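Local coordinates for protein glycosyl hydrolase, family 38 (Enterococcus faecalis, PDB 5KBP) that probably hydrolyses alpha-mannosidic linkages in carbohydrates as a metal-binding glycoside hydrolase of family 38, at residues 727-733 / 777-783; 713-719 / 732-738; 555-559 / 679-683; 599-603 / 649-654. The contacts are given in a common frame with arbitrary orientation. Numbering follows the deposited sequence.

Contact 1 (727-733 / 777-783); sequences GVTIFNE and KYGLSLH
Two extended strands run antiparallel at 162°, axes 4.6 Å apart; V728, I730, N732, Y778, L780 and L782 share one face, T729, F731, S781 and H783 the other. K777 O accepts a weak bond from E733 N (3.0 Å). Y778, p (55°), pairs with N732 without hydrogen bonds (CA to CA 3.9 Å) and bonds T663 OG1 through its OH. G779 N bonds F731 O (2.8 Å) and F731 N bonds G779 O (3.1 Å). F731, also p, lays its ring over G779 CA, 3.7 Å from the centroid, where a CB would clash. L780 CG meets I730 CD1 at 4.0 Å. S781 O takes T729 N (2.8 Å) and T729 O takes S781 N (2.9 Å). L782 CD2 touches V728 CG2 at 3.7 Å. Finally H783 N reaches G727 O (3.2 Å), G727 N weakly H783 O (3.1 Å), and the p-rotamer imidazole covers G727 CA, 3.6 Å from its centroid. Both are aromatic rescue of glycine, in adjacent strands of one sheet of the beta sandwich.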
loop_
_atom_site.group_PDB
_atom_site.type_symbol
_atom_site.label_atom_id
_atom_site.label_comp_id
_atom_site.label_asym_id
_atom_site.label_seq_id
_atom_site.Cartn_x
_atom_site.Cartn_y
_atom_site.Cartn_z
ATOM N N GLY A 727 -34.089 -28.860 5.404
ATOM C CA GLY A 727 -32.708 -28.449 5.246
ATOM C C GLY A 727 -32.508 -27.008 5.650
ATOM O O GLY A 727 -33.441 -26.198 5.632
ATOM N N VAL A 728 -31.264 -26.698 6.013
ATOM C CA VAL A 728 -30.862 -25.358 6.424
ATOM C C VAL A 728 -29.642 -24.951 5.610
ATOM O O VAL A 728 -28.678 -25.718 5.507
ATOM C CB VAL A 728 -30.547 -25.287 7.931
ATOM C CG1 VAL A 728 -30.117 -23.881 8.319
ATOM C CG2 VAL A 728 -31.748 -25.723 8.748
ATOM N N THR A 729 -29.685 -23.751 5.035
ATOM C CA THR A 729 -28.561 -23.182 4.304
ATOM C C THR A 729 -28.104 -21.910 5.004
ATOM O O THR A 729 -28.928 -21.052 5.340
ATOM C CB THR A 729 -28.932 -22.876 2.848
ATOM O OG1 THR A 729 -29.303 -24.086 2.176
ATOM C CG2 THR A 729 -27.753 -22.244 2.119
ATOM N N ILE A 730 -26.797 -21.796 5.226
ATOM C CA ILE A 730 -26.192 -20.629 5.859
ATOM C C ILE A 730 -25.219 -20.018 4.863
ATOM O O ILE A 730 -24.222 -20.652 4.497
ATOM C CB ILE A 730 -25.472 -20.996 7.166
ATOM C CG1 ILE A 730 -26.427 -21.702 8.132
ATOM C CG2 ILE A 730 -24.875 -19.755 7.811
ATOM C CD1 ILE A 730 -27.596 -20.853 8.559
ATOM N N PHE A 731 -25.502 -18.794 4.426
ATOM C CA PHE A 731 -24.626 -18.087 3.507
ATOM C C PHE A 731 -23.909 -16.953 4.229
ATOM O O PHE A 731 -24.310 -16.529 5.317
ATOM C CB PHE A 731 -25.397 -17.553 2.291
ATOM C CG PHE A 731 -26.584 -16.696 2.635
ATOM C CD1 PHE A 731 -27.833 -17.264 2.827
ATOM C CD2 PHE A 731 -26.456 -15.320 2.733
ATOM C CE1 PHE A 731 -28.929 -16.477 3.130
ATOM C CE2 PHE A 731 -27.549 -14.527 3.036
ATOM C CZ PHE A 731 -28.788 -15.107 3.232
ATOM N N ASN A 732 -22.834 -16.469 3.609
ATOM C CA ASN A 732 -21.937 -15.525 4.263
ATOM C C ASN A 732 -21.215 -14.699 3.206
ATOM O O ASN A 732 -21.300 -14.972 2.007
ATOM C CB ASN A 732 -20.926 -16.255 5.153
ATOM C CG ASN A 732 -19.900 -17.034 4.349
ATOM O OD1 ASN A 732 -18.826 -16.523 4.034
ATOM N ND2 ASN A 732 -20.231 -18.276 4.009
ATOM N N GLU A 733 -20.491 -13.683 3.678
ATOM C CA GLU A 733 -19.638 -12.843 2.837
ATOM C C GLU A 733 -18.262 -12.778 3.491
ATOM O O GLU A 733 -18.038 -11.972 4.399
ATOM C CB GLU A 733 -20.228 -11.447 2.658
ATOM C CG GLU A 733 -21.589 -11.414 1.991
ATOM C CD GLU A 733 -22.077 -10.000 1.756
ATOM O OE1 GLU A 733 -21.261 -9.064 1.881
ATOM O OE2 GLU A 733 -23.275 -9.823 1.449
ATOM N N LYS A 777 -21.348 -10.101 7.658
ATOM C CA LYS A 777 -22.607 -10.241 6.937
ATOM C C LYS A 777 -22.824 -11.709 6.596
ATOM O O LYS A 777 -21.981 -12.331 5.941
ATOM C CB LYS A 777 -22.613 -9.386 5.669
ATOM C CG LYS A 777 -22.559 -7.890 5.931
ATOM C CD LYS A 777 -22.633 -7.102 4.634
ATOM C CE LYS A 777 -22.589 -5.606 4.895
ATOM N NZ LYS A 777 -22.659 -4.817 3.634
ATOM N N TYR A 778 -23.955 -12.254 7.035
ATOM C CA TYR A 778 -24.302 -13.647 6.792
ATOM C C TYR A 778 -25.821 -13.769 6.867
ATOM O O TYR A 778 -26.522 -12.811 7.202
ATOM C CB TYR A 778 -23.589 -14.575 7.783
ATOM C CG TYR A 778 -23.806 -14.241 9.246
ATOM C CD1 TYR A 778 -23.159 -13.162 9.839
ATOM C CD2 TYR A 778 -24.638 -15.018 10.038
ATOM C CE1 TYR A 778 -23.350 -12.858 11.173
ATOM C CE2 TYR A 778 -24.834 -14.722 11.376
ATOM C CZ TYR A 778 -24.188 -13.641 11.938
ATOM O OH TYR A 778 -24.376 -13.339 13.268
ATOM N N GLY A 779 -26.329 -14.956 6.542
ATOM C CA GLY A 779 -27.770 -15.133 6.510
ATOM C C GLY A 779 -28.181 -16.587 6.556
ATOM O O GLY A 779 -27.356 -17.501 6.488
ATOM N N LEU A 780 -29.495 -16.783 6.661
ATOM C CA LEU A 780 -30.100 -18.097 6.820
ATOM C C LEU A 780 -31.189 -18.284 5.774
ATOM O O LEU A 780 -31.891 -17.331 5.421
ATOM C CB LEU A 780 -30.680 -18.258 8.238
ATOM C CG LEU A 780 -31.408 -19.534 8.674
ATOM C CD1 LEU A 780 -31.216 -19.747 10.168
ATOM C CD2 LEU A 780 -32.895 -19.461 8.346
ATOM N N SER A 781 -31.328 -19.515 5.289
ATOM C CA SER A 781 -32.357 -19.842 4.310
ATOM C C SER A 781 -32.802 -21.279 4.526
ATOM O O SER A 781 -31.968 -22.189 4.571
ATOM C CB SER A 781 -31.843 -19.650 2.880
ATOM O OG SER A 781 -32.859 -19.936 1.935
ATOM N N LEU A 782 -34.110 -21.478 4.655
ATOM C CA LEU A 782 -34.687 -22.788 4.913
ATOM C C LEU A 782 -35.307 -23.359 3.643
ATOM O O LEU A 782 -35.768 -22.622 2.769
ATOM C CB LEU A 782 -35.744 -22.708 6.017
ATOM C CG LEU A 782 -35.265 -22.183 7.373
ATOM C CD1 LEU A 782 -36.421 -22.102 8.363
ATOM C CD2 LEU A 782 -34.137 -23.049 7.919
ATOM N N HIS A 783 -35.306 -24.687 3.548
ATOM C CA HIS A 783 -35.895 -25.372 2.406
ATOM C C HIS A 783 -36.472 -26.701 2.872
ATOM O O HIS A 783 -36.192 -27.172 3.977
ATOM C CB HIS A 783 -34.872 -25.574 1.280
ATOM C CG HIS A 783 -33.789 -26.556 1.608
ATOM N ND1 HIS A 783 -33.970 -27.920 1.520
ATOM C CD2 HIS A 783 -32.511 -26.373 2.016
ATOM C CE1 HIS A 783 -32.851 -28.534 1.862
ATOM N NE2 HIS A 783 -31.950 -27.617 2.168
#

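Contact 2 (713-719 / 732-738); sequences QHQQAFV and NEGLNEY
The buried amide of Q715 is the oddity here: chi1 p (72°) and chi2 t carry its NE2 across to L735 O at 2.7 Å, inside the bend of the other segment. The same NE2 lies 3.1 Å from N732 ND2, a donor-donor approach and not a bond. Regular pairing is confined to one end. Q713 and Y738 form an antiparallel hydrogen-bonded pair, with Q713 N to Y738 O 3.0 Å and Y738 N to Q713 O 3.3 Å; H714 and E737 follow as a non-hydrogen-bonded pair, CA to CA 5.3 Å. Q715 N then bonds N736 O at 3.0 Å, and N736 ND2 returns to Q715 O at 3.1 Å. Beyond this both chains leave the ladder, rejoining where N732 N donates to A717 O (3.1 Å). Between, N732 OD1 takes L735 N at 2.8 Å, and G734 turns at phi/psi 83/8. Y738, chi1 77°, receives V719 CG2 over its ring face, 4.0 Å from the centroid, while its OH bonds H687 and R698. Since strand 718-722 lies in one sheet and strand 737-740 in the other, this is a crossing between two layers of the beta sandwich, its bend held by an Asx motif at N732.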
loop_
_atom_site.group_PDB
_atom_site.type_symbol
_atom_site.label_atom_id
_atom_site.label_comp_id
_atom_site.label_asym_id
_atom_site.label_seq_id
_atom_site.Cartn_x
_atom_site.Cartn_y
_atom_site.Cartn_z
ATOM N N GLN A 713 -13.445 -26.765 7.886
ATOM C CA GLN A 713 -13.538 -26.920 6.444
ATOM C C GLN A 713 -13.628 -25.556 5.773
ATOM O O GLN A 713 -14.033 -24.563 6.386
ATOM C CB GLN A 713 -14.753 -27.771 6.057
ATOM C CG GLN A 713 -14.670 -29.218 6.502
ATOM C CD GLN A 713 -13.643 -30.008 5.718
ATOM O OE1 GLN A 713 -13.283 -29.645 4.598
ATOM N NE2 GLN A 713 -13.164 -31.098 6.305
ATOM N N HIS A 714 -13.251 -25.520 4.498
ATOM C CA HIS A 714 -13.334 -24.306 3.698
ATOM C C HIS A 714 -14.707 -24.202 3.049
ATOM O O HIS A 714 -15.267 -25.197 2.584
ATOM C CB HIS A 714 -12.256 -24.290 2.612
ATOM C CG HIS A 714 -10.865 -24.481 3.129
ATOM N ND1 HIS A 714 -10.342 -25.723 3.419
ATOM C CD2 HIS A 714 -9.884 -23.587 3.399
ATOM C CE1 HIS A 714 -9.099 -25.586 3.848
ATOM N NE2 HIS A 714 -8.798 -24.300 3.847
ATOM N N GLN A 715 -15.247 -22.987 3.017
ATOM C CA GLN A 715 -16.483 -22.711 2.305
ATOM C C GLN A 715 -16.330 -21.421 1.514
ATOM O O GLN A 715 -15.514 -20.557 1.845
ATOM C CB GLN A 715 -17.688 -22.594 3.249
ATOM C CG GLN A 715 -17.712 -21.322 4.082
ATOM C CD GLN A 715 -18.999 -21.162 4.868
ATOM O OE1 GLN A 715 -20.015 -21.778 4.547
ATOM N NE2 GLN A 715 -18.960 -20.336 5.908
ATOM N N GLN A 716 -17.124 -21.308 0.454
ATOM C CA GLN A 716 -17.162 -20.089 -0.341
ATOM C C GLN A 716 -18.358 -19.238 0.062
ATOM O O GLN A 716 -18.243 -18.365 0.928
ATOM C CB GLN A 716 -17.215 -20.421 -1.835
ATOM C CG GLN A 716 -15.859 -20.703 -2.463
ATOM C CD GLN A 716 -15.135 -19.437 -2.885
ATOM O OE1 GLN A 716 -15.709 -18.574 -3.548
ATOM N NE2 GLN A 716 -13.869 -19.322 -2.501
ATOM N N ALA A 717 -19.513 -19.498 -0.547
ATOM C CA ALA A 717 -20.689 -18.663 -0.344
ATOM C C ALA A 717 -21.675 -19.224 0.671
ATOM O O ALA A 717 -22.429 -18.449 1.265
ATOM C CB ALA A 717 -21.415 -18.437 -1.675
ATOM N N PHE A 718 -21.693 -20.537 0.896
ATOM C CA PHE A 718 -22.711 -21.118 1.763
ATOM C C PHE A 718 -22.269 -22.491 2.254
ATOM O O PHE A 718 -21.275 -23.055 1.792
ATOM C CB PHE A 718 -24.060 -21.218 1.041
ATOM C CG PHE A 718 -24.004 -21.999 -0.243
ATOM C CD1 PHE A 718 -24.098 -23.381 -0.234
ATOM C CD2 PHE A 718 -23.861 -21.351 -1.460
ATOM C CE1 PHE A 718 -24.044 -24.103 -1.411
ATOM C CE2 PHE A 718 -23.810 -22.067 -2.640
ATOM C CZ PHE A 718 -23.901 -23.446 -2.615
ATOM N N VAL A 719 -23.041 -23.017 3.203
ATOM C CA VAL A 719 -22.924 -24.388 3.689
ATOM C C VAL A 719 -24.329 -24.872 4.028
ATOM O O VAL A 719 -25.153 -24.104 4.535
ATOM C CB VAL A 719 -21.979 -24.485 4.906
ATOM C CG1 VAL A 719 -22.418 -23.532 6.006
ATOM C CG2 VAL A 719 -21.922 -25.910 5.427
ATOM N N ASN A 732 -22.834 -16.469 3.609
ATOM C CA ASN A 732 -21.937 -15.525 4.263
ATOM C C ASN A 732 -21.215 -14.699 3.206
ATOM O O ASN A 732 -21.300 -14.972 2.007
ATOM C CB ASN A 732 -20.926 -16.255 5.153
ATOM C CG ASN A 732 -19.900 -17.034 4.349
ATOM O OD1 ASN A 732 -18.826 -16.523 4.034
ATOM N ND2 ASN A 732 -20.231 -18.276 4.009
ATOM N N GLU A 733 -20.491 -13.683 3.678
ATOM C CA GLU A 733 -19.638 -12.843 2.837
ATOM C C GLU A 733 -18.262 -12.778 3.491
ATOM O O GLU A 733 -18.038 -11.972 4.399
ATOM C CB GLU A 733 -20.228 -11.447 2.658
ATOM C CG GLU A 733 -21.589 -11.414 1.991
ATOM C CD GLU A 733 -22.077 -10.000 1.756
ATOM O OE1 GLU A 733 -21.261 -9.064 1.881
ATOM O OE2 GLU A 733 -23.275 -9.823 1.449
ATOM N N GLY A 734 -17.342 -13.620 3.030
ATOM C CA GLY A 734 -15.987 -13.603 3.542
ATOM C C GLY A 734 -15.769 -14.369 4.826
ATOM O O GLY A 734 -14.681 -14.277 5.405
ATOM N N LEU A 735 -16.766 -15.120 5.294
ATOM C CA LEU A 735 -16.630 -15.951 6.490
ATOM C C LEU A 735 -16.408 -17.383 6.012
ATOM O O LEU A 735 -17.322 -18.204 5.956
ATOM C CB LEU A 735 -17.860 -15.820 7.382
ATOM C CG LEU A 735 -18.457 -14.416 7.518
ATOM C CD1 LEU A 735 -19.668 -14.433 8.442
ATOM C CD2 LEU A 735 -17.415 -13.416 8.005
ATOM N N ASN A 736 -15.156 -17.677 5.666
ATOM C CA ASN A 736 -14.822 -18.849 4.868
ATOM C C ASN A 736 -14.468 -20.083 5.691
ATOM O O ASN A 736 -14.193 -21.135 5.103
ATOM C CB ASN A 736 -13.666 -18.514 3.920
ATOM C CG ASN A 736 -13.998 -17.365 2.986
ATOM O OD1 ASN A 736 -13.309 -16.346 2.966
ATOM N ND2 ASN A 736 -15.064 -17.523 2.211
ATOM N N GLU A 737 -14.465 -19.997 7.019
ATOM C CA GLU A 737 -14.232 -21.156 7.871
ATOM C C GLU A 737 -15.533 -21.561 8.546
ATOM O O GLU A 737 -16.228 -20.716 9.123
ATOM C CB GLU A 737 -13.165 -20.877 8.932
ATOM C CG GLU A 737 -12.742 -22.127 9.694
ATOM C CD GLU A 737 -11.900 -21.816 10.912
ATOM O OE1 GLU A 737 -12.467 -21.711 12.020
ATOM O OE2 GLU A 737 -10.671 -21.672 10.763
ATOM N N TYR A 738 -15.855 -22.852 8.480
ATOM C CA TYR A 738 -17.039 -23.390 9.131
ATOM C C TYR A 738 -16.714 -24.766 9.691
ATOM O O TYR A 738 -15.675 -25.360 9.387
ATOM C CB TYR A 738 -18.228 -23.478 8.165
ATOM C CG TYR A 738 -18.152 -24.648 7.209
ATOM C CD1 TYR A 738 -17.420 -24.560 6.035
ATOM C CD2 TYR A 738 -18.813 -25.841 7.481
ATOM C CE1 TYR A 738 -17.347 -25.623 5.156
ATOM C CE2 TYR A 738 -18.741 -26.911 6.611
ATOM C CZ TYR A 738 -18.007 -26.796 5.449
ATOM O OH TYR A 738 -17.934 -27.858 4.579
#

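Contact 3 (555-559 / 679-683); sequences TFSKL and PTGMV. With SO4 (sulfate ion), chain K.
A G1 beta bulge shapes this contact: K558 and L559 both face L545, and K558 takes positive backbone angles (60/27) where the chain turns a corner after strand 555-557. Against it lies P679, followed by an irregular turn in which G681, at 84/7, adopts a conformation suited to glycine. The nearest CA pairs are L559 with P679 at 6.0 Å and F556 with T680 at 6.7 Å. Apolar contacts hold the two together without direct hydrogen bonds. The pyrrolidine ring, CG-exo, packs on the bulge: P679 CD is 3.8 Å from L559 CD2, and P679 CG is 4.2 Å from K558 CB. L559 is m,t. F556, chi1 -54°, turns its ring edge to the turn, with F556 CE2 4.5 Å from M682 CE. Contacts between carbon and backbone oxygen are tighter: K558 O to P679 CD 3.3 Å, L559 CD2 to P679 O 3.4 Å, and F556 CD2 to T680 O 3.4 Å, again at the ring edge. The V728 side chain touches both F556 and T680, so the strand of the facing sheet closes over the junction, while T680 OG1 bonds G744 O. At the exposed end, K558, fully extended beyond CB (m,t,t,t), donates through NZ to O4 of a sulfate ion, probably from the crystallisation liquor, at 2.9 Å.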
loop_
_atom_site.group_PDB
_atom_site.type_symbol
_atom_site.label_atom_id
_atom_site.label_comp_id
_atom_site.label_asym_id
_atom_site.label_seq_id
_atom_site.Cartn_x
_atom_site.Cartn_y
_atom_site.Cartn_z
ATOM N N THR A 555 -39.512 -26.698 12.535
ATOM C CA THR A 555 -39.097 -25.711 13.519
ATOM C C THR A 555 -37.611 -25.868 13.808
ATOM O O THR A 555 -37.065 -26.974 13.761
ATOM C CB THR A 555 -39.888 -25.839 14.832
ATOM O OG1 THR A 555 -39.605 -27.104 15.441
ATOM C CG2 THR A 555 -41.384 -25.723 14.574
ATOM N N PHE A 556 -36.965 -24.744 14.106
ATOM C CA PHE A 556 -35.550 -24.717 14.450
ATOM C C PHE A 556 -35.354 -23.735 15.594
ATOM O O PHE A 556 -35.870 -22.615 15.543
ATOM C CB PHE A 556 -34.692 -24.314 13.245
ATOM C CG PHE A 556 -34.930 -25.157 12.023
ATOM C CD1 PHE A 556 -35.911 -24.812 11.106
ATOM C CD2 PHE A 556 -34.173 -26.294 11.791
ATOM C CE1 PHE A 556 -36.133 -25.587 9.983
ATOM C CE2 PHE A 556 -34.392 -27.073 10.670
ATOM C CZ PHE A 556 -35.371 -26.717 9.764
ATOM N N SER A 557 -34.612 -24.151 16.619
ATOM C CA SER A 557 -34.434 -23.350 17.821
ATOM C C SER A 557 -32.952 -23.164 18.119
ATOM O O SER A 557 -32.092 -23.858 17.570
ATOM C CB SER A 557 -35.136 -23.989 19.027
ATOM O OG SER A 557 -34.642 -25.295 19.268
ATOM N N LYS A 558 -32.671 -22.206 19.005
ATOM C CA LYS A 558 -31.322 -21.857 19.448
ATOM C C LYS A 558 -30.426 -21.403 18.299
ATOM O O LYS A 558 -29.199 -21.530 18.372
ATOM C CB LYS A 558 -30.667 -23.016 20.208
ATOM C CG LYS A 558 -31.435 -23.443 21.448
ATOM C CD LYS A 558 -30.769 -24.622 22.132
ATOM C CE LYS A 558 -31.547 -25.045 23.363
ATOM N NZ LYS A 558 -30.931 -26.208 24.056
ATOM N N LEU A 559 -31.015 -20.862 17.238
ATOM C CA LEU A 559 -30.237 -20.348 16.123
ATOM C C LEU A 559 -29.634 -18.992 16.474
ATOM O O LEU A 559 -30.149 -18.261 17.326
ATOM C CB LEU A 559 -31.108 -20.231 14.874
ATOM C CG LEU A 559 -31.714 -21.538 14.355
ATOM C CD1 LEU A 559 -32.679 -21.272 13.210
ATOM C CD2 LEU A 559 -30.615 -22.493 13.920
ATOM N N PRO A 679 -27.871 -24.612 15.119
ATOM C CA PRO A 679 -28.291 -26.013 15.279
ATOM C C PRO A 679 -29.377 -26.377 14.278
ATOM O O PRO A 679 -30.481 -25.827 14.303
ATOM C CB PRO A 679 -28.807 -26.063 16.724
ATOM C CG PRO A 679 -28.164 -24.900 17.402
ATOM C CD PRO A 679 -28.069 -23.834 16.352
ATOM N N THR A 680 -29.054 -27.317 13.388
ATOM C CA THR A 680 -30.011 -27.762 12.383
ATOM C C THR A 680 -31.007 -28.776 12.930
ATOM O O THR A 680 -32.110 -28.896 12.385
ATOM C CB THR A 680 -29.279 -28.368 11.182
ATOM O OG1 THR A 680 -28.559 -29.537 11.596
ATOM C CG2 THR A 680 -28.304 -27.360 10.588
ATOM N N GLY A 681 -30.646 -29.504 13.983
ATOM C CA GLY A 681 -31.541 -30.476 14.574
ATOM C C GLY A 681 -31.550 -31.832 13.907
ATOM O O GLY A 681 -32.383 -32.673 14.264
ATOM N N MET A 682 -30.655 -32.075 12.952
ATOM C CA MET A 682 -30.596 -33.352 12.252
ATOM C C MET A 682 -29.148 -33.804 12.143
ATOM O O MET A 682 -28.275 -33.019 11.760
ATOM C CB MET A 682 -31.234 -33.250 10.862
ATOM C CG MET A 682 -31.031 -31.908 10.182
ATOM S SD MET A 682 -32.108 -31.696 8.750
ATOM C CE MET A 682 -31.859 -29.958 8.405
ATOM N N VAL A 683 -28.902 -35.064 12.485
ATOM C CA VAL A 683 -27.576 -35.666 12.415
ATOM C C VAL A 683 -27.522 -36.510 11.149
ATOM O O VAL A 683 -28.124 -37.587 11.082
ATOM C CB VAL A 683 -27.270 -36.504 13.663
ATOM C CG1 VAL A 683 -25.919 -37.189 13.524
ATOM C CG2 VAL A 683 -27.305 -35.630 14.910
HETATM S S SO4 K . -34.107 -27.793 24.808
HETATM O O1 SO4 K . -34.318 -27.451 23.404
HETATM O O2 SO4 K . -34.286 -26.601 25.632
HETATM O O3 SO4 K . -35.073 -28.811 25.211
HETATM O O4 SO4 K . -32.754 -28.310 24.986
#

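Contact 4 (599-603 / 649-654); sequences PVKAS and MVTMIK
K601 is all-trans, so its chain stands out from the sheet on the face of S603, T651 and I653, its CE 3.8 Å from T651 CG2 and its CG 4.2 Å from I653 CG2. I653 is p,t; T651 is m (-53°), with OG1 3.8 Å from S603 CB. S603, p (67°), gives its OG to E596, and M649 in m,m,m curls its CE to 3.8 Å from that OG. On the opposite face are A602 and M652 (t,t,m). K654, also all-trans, passes its CD 3.5 Å from P599 O. Beneath these side chains the strands run antiparallel at 166°, axes 4.8 Å apart: A602 N to M652 O and M652 N to A602 O are each 2.9 Å, and K654 N closes on V600 O at 2.9 Å. K601-I653 and S603-T651 are non-hydrogen-bonded pairs, CA to CA 4.2 Å each. The ladder joins strands 601-613 and 641-653 near one border of a large antiparallel sheet, between strand 591-597 and strand 659-667.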
loop_
_atom_site.group_PDB
_atom_site.type_symbol
_atom_site.label_atom_id
_atom_site.label_comp_id
_atom_site.label_asym_id
_atom_site.label_seq_id
_atom_site.Cartn_x
_atom_site.Cartn_y
_atom_site.Cartn_z
ATOM N N PRO A 599 -44.802 -3.071 5.884
ATOM C CA PRO A 599 -45.383 -4.243 5.206
ATOM C C PRO A 599 -44.397 -5.007 4.337
ATOM O O PRO A 599 -44.685 -6.154 3.971
ATOM C CB PRO A 599 -46.514 -3.635 4.366
ATOM C CG PRO A 599 -46.888 -2.394 5.092
ATOM C CD PRO A 599 -45.604 -1.856 5.655
ATOM N N VAL A 600 -43.250 -4.424 3.999
ATOM C CA VAL A 600 -42.296 -5.064 3.100
ATOM C C VAL A 600 -40.958 -5.368 3.756
ATOM O O VAL A 600 -40.175 -6.146 3.188
ATOM C CB VAL A 600 -42.071 -4.222 1.825
ATOM C CG1 VAL A 600 -43.386 -3.991 1.098
ATOM C CG2 VAL A 600 -41.404 -2.901 2.173
ATOM N N LYS A 601 -40.657 -4.796 4.920
ATOM C CA LYS A 601 -39.342 -4.979 5.518
ATOM C C LYS A 601 -39.407 -4.655 7.004
ATOM O O LYS A 601 -40.032 -3.671 7.403
ATOM C CB LYS A 601 -38.297 -4.097 4.823
ATOM C CG LYS A 601 -36.896 -4.200 5.400
ATOM C CD LYS A 601 -35.940 -3.275 4.666
ATOM C CE LYS A 601 -34.545 -3.331 5.264
ATOM N NZ LYS A 601 -33.604 -2.438 4.534
ATOM N N ALA A 602 -38.754 -5.492 7.808
ATOM C CA ALA A 602 -38.663 -5.284 9.245
ATOM C C ALA A 602 -37.311 -5.790 9.727
ATOM O O ALA A 602 -36.778 -6.771 9.203
ATOM C CB ALA A 602 -39.796 -5.993 9.995
ATOM N N SER A 603 -36.760 -5.109 10.730
ATOM C CA SER A 603 -35.452 -5.456 11.266
ATOM C C SER A 603 -35.450 -5.291 12.778
ATOM O O SER A 603 -36.100 -4.396 13.325
ATOM C CB SER A 603 -34.339 -4.594 10.652
ATOM O OG SER A 603 -34.463 -3.242 11.055
ATOM N N MET A 649 -28.050 -7.316 13.638
ATOM C CA MET A 649 -29.258 -6.802 13.002
ATOM C C MET A 649 -29.891 -7.929 12.193
ATOM O O MET A 649 -29.340 -8.354 11.172
ATOM C CB MET A 649 -28.939 -5.601 12.114
ATOM C CG MET A 649 -28.522 -4.351 12.872
ATOM S SD MET A 649 -29.873 -3.606 13.806
ATOM C CE MET A 649 -30.979 -3.119 12.484
ATOM N N VAL A 650 -31.040 -8.412 12.650
ATOM C CA VAL A 650 -31.777 -9.461 11.953
ATOM C C VAL A 650 -32.824 -8.798 11.069
ATOM O O VAL A 650 -33.715 -8.101 11.564
ATOM C CB VAL A 650 -32.427 -10.440 12.942
ATOM C CG1 VAL A 650 -33.133 -11.560 12.190
ATOM C CG2 VAL A 650 -31.385 -11.003 13.894
ATOM N N THR A 651 -32.722 -9.018 9.760
ATOM C CA THR A 651 -33.570 -8.347 8.785
ATOM C C THR A 651 -34.381 -9.367 7.998
ATOM O O THR A 651 -33.867 -10.422 7.609
ATOM C CB THR A 651 -32.733 -7.493 7.822
ATOM O OG1 THR A 651 -31.883 -6.617 8.574
ATOM C CG2 THR A 651 -33.636 -6.659 6.923
ATOM N N MET A 652 -35.653 -9.044 7.769
ATOM C CA MET A 652 -36.551 -9.862 6.968
ATOM C C MET A 652 -37.333 -8.963 6.023
ATOM O O MET A 652 -37.799 -7.890 6.421
ATOM C CB MET A 652 -37.527 -10.661 7.846
ATOM C CG MET A 652 -38.716 -11.236 7.084
ATOM S SD MET A 652 -40.089 -11.723 8.145
ATOM C CE MET A 652 -39.332 -13.068 9.042
ATOM N N ILE A 653 -37.476 -9.401 4.776
ATOM C CA ILE A 653 -38.298 -8.706 3.798
ATOM C C ILE A 653 -39.507 -9.578 3.459
ATOM O O ILE A 653 -39.551 -10.770 3.761
ATOM C CB ILE A 653 -37.504 -8.323 2.534
ATOM C CG1 ILE A 653 -37.081 -9.568 1.757
ATOM C CG2 ILE A 653 -36.287 -7.492 2.907
ATOM C CD1 ILE A 653 -36.336 -9.253 0.477
ATOM N N LYS A 654 -40.500 -8.959 2.814
ATOM C CA LYS A 654 -41.778 -9.630 2.595
ATOM C C LYS A 654 -41.665 -10.748 1.564
ATOM O O LYS A 654 -42.210 -11.839 1.766
ATOM C CB LYS A 654 -42.834 -8.613 2.159
ATOM C CG LYS A 654 -44.147 -9.234 1.704
ATOM C CD LYS A 654 -45.113 -8.177 1.192
ATOM C CE LYS A 654 -46.391 -8.811 0.667
ATOM N NZ LYS A 654 -47.362 -7.795 0.179
#

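In the fold
Contacts 1, 2 and 4 share the large antiparallel sheet: contact 4 lies toward the strand 591-597 border and contact 1 farther in, their centres 16 Å apart with strand 659-667 between them. Contacts 1 and 2 have N732 and E733 in common, and their centres are 10 Å apart; I730 N, 2.9 Å from V719 O, probably bonds the adjoining strands. Contact 3 belongs to the facing sheet and meets contact 1 in the sandwich interior, V728 CG2 touching F556 CE2 at 3.5 Å and L780 CD1 touching L559 CD1 at 3.7 Å. Contact 2, which also reaches that second sheet, remains about 8 Å from contact 3 at nearest atoms. All four lie away from the calcium-site residues F253 and Y256.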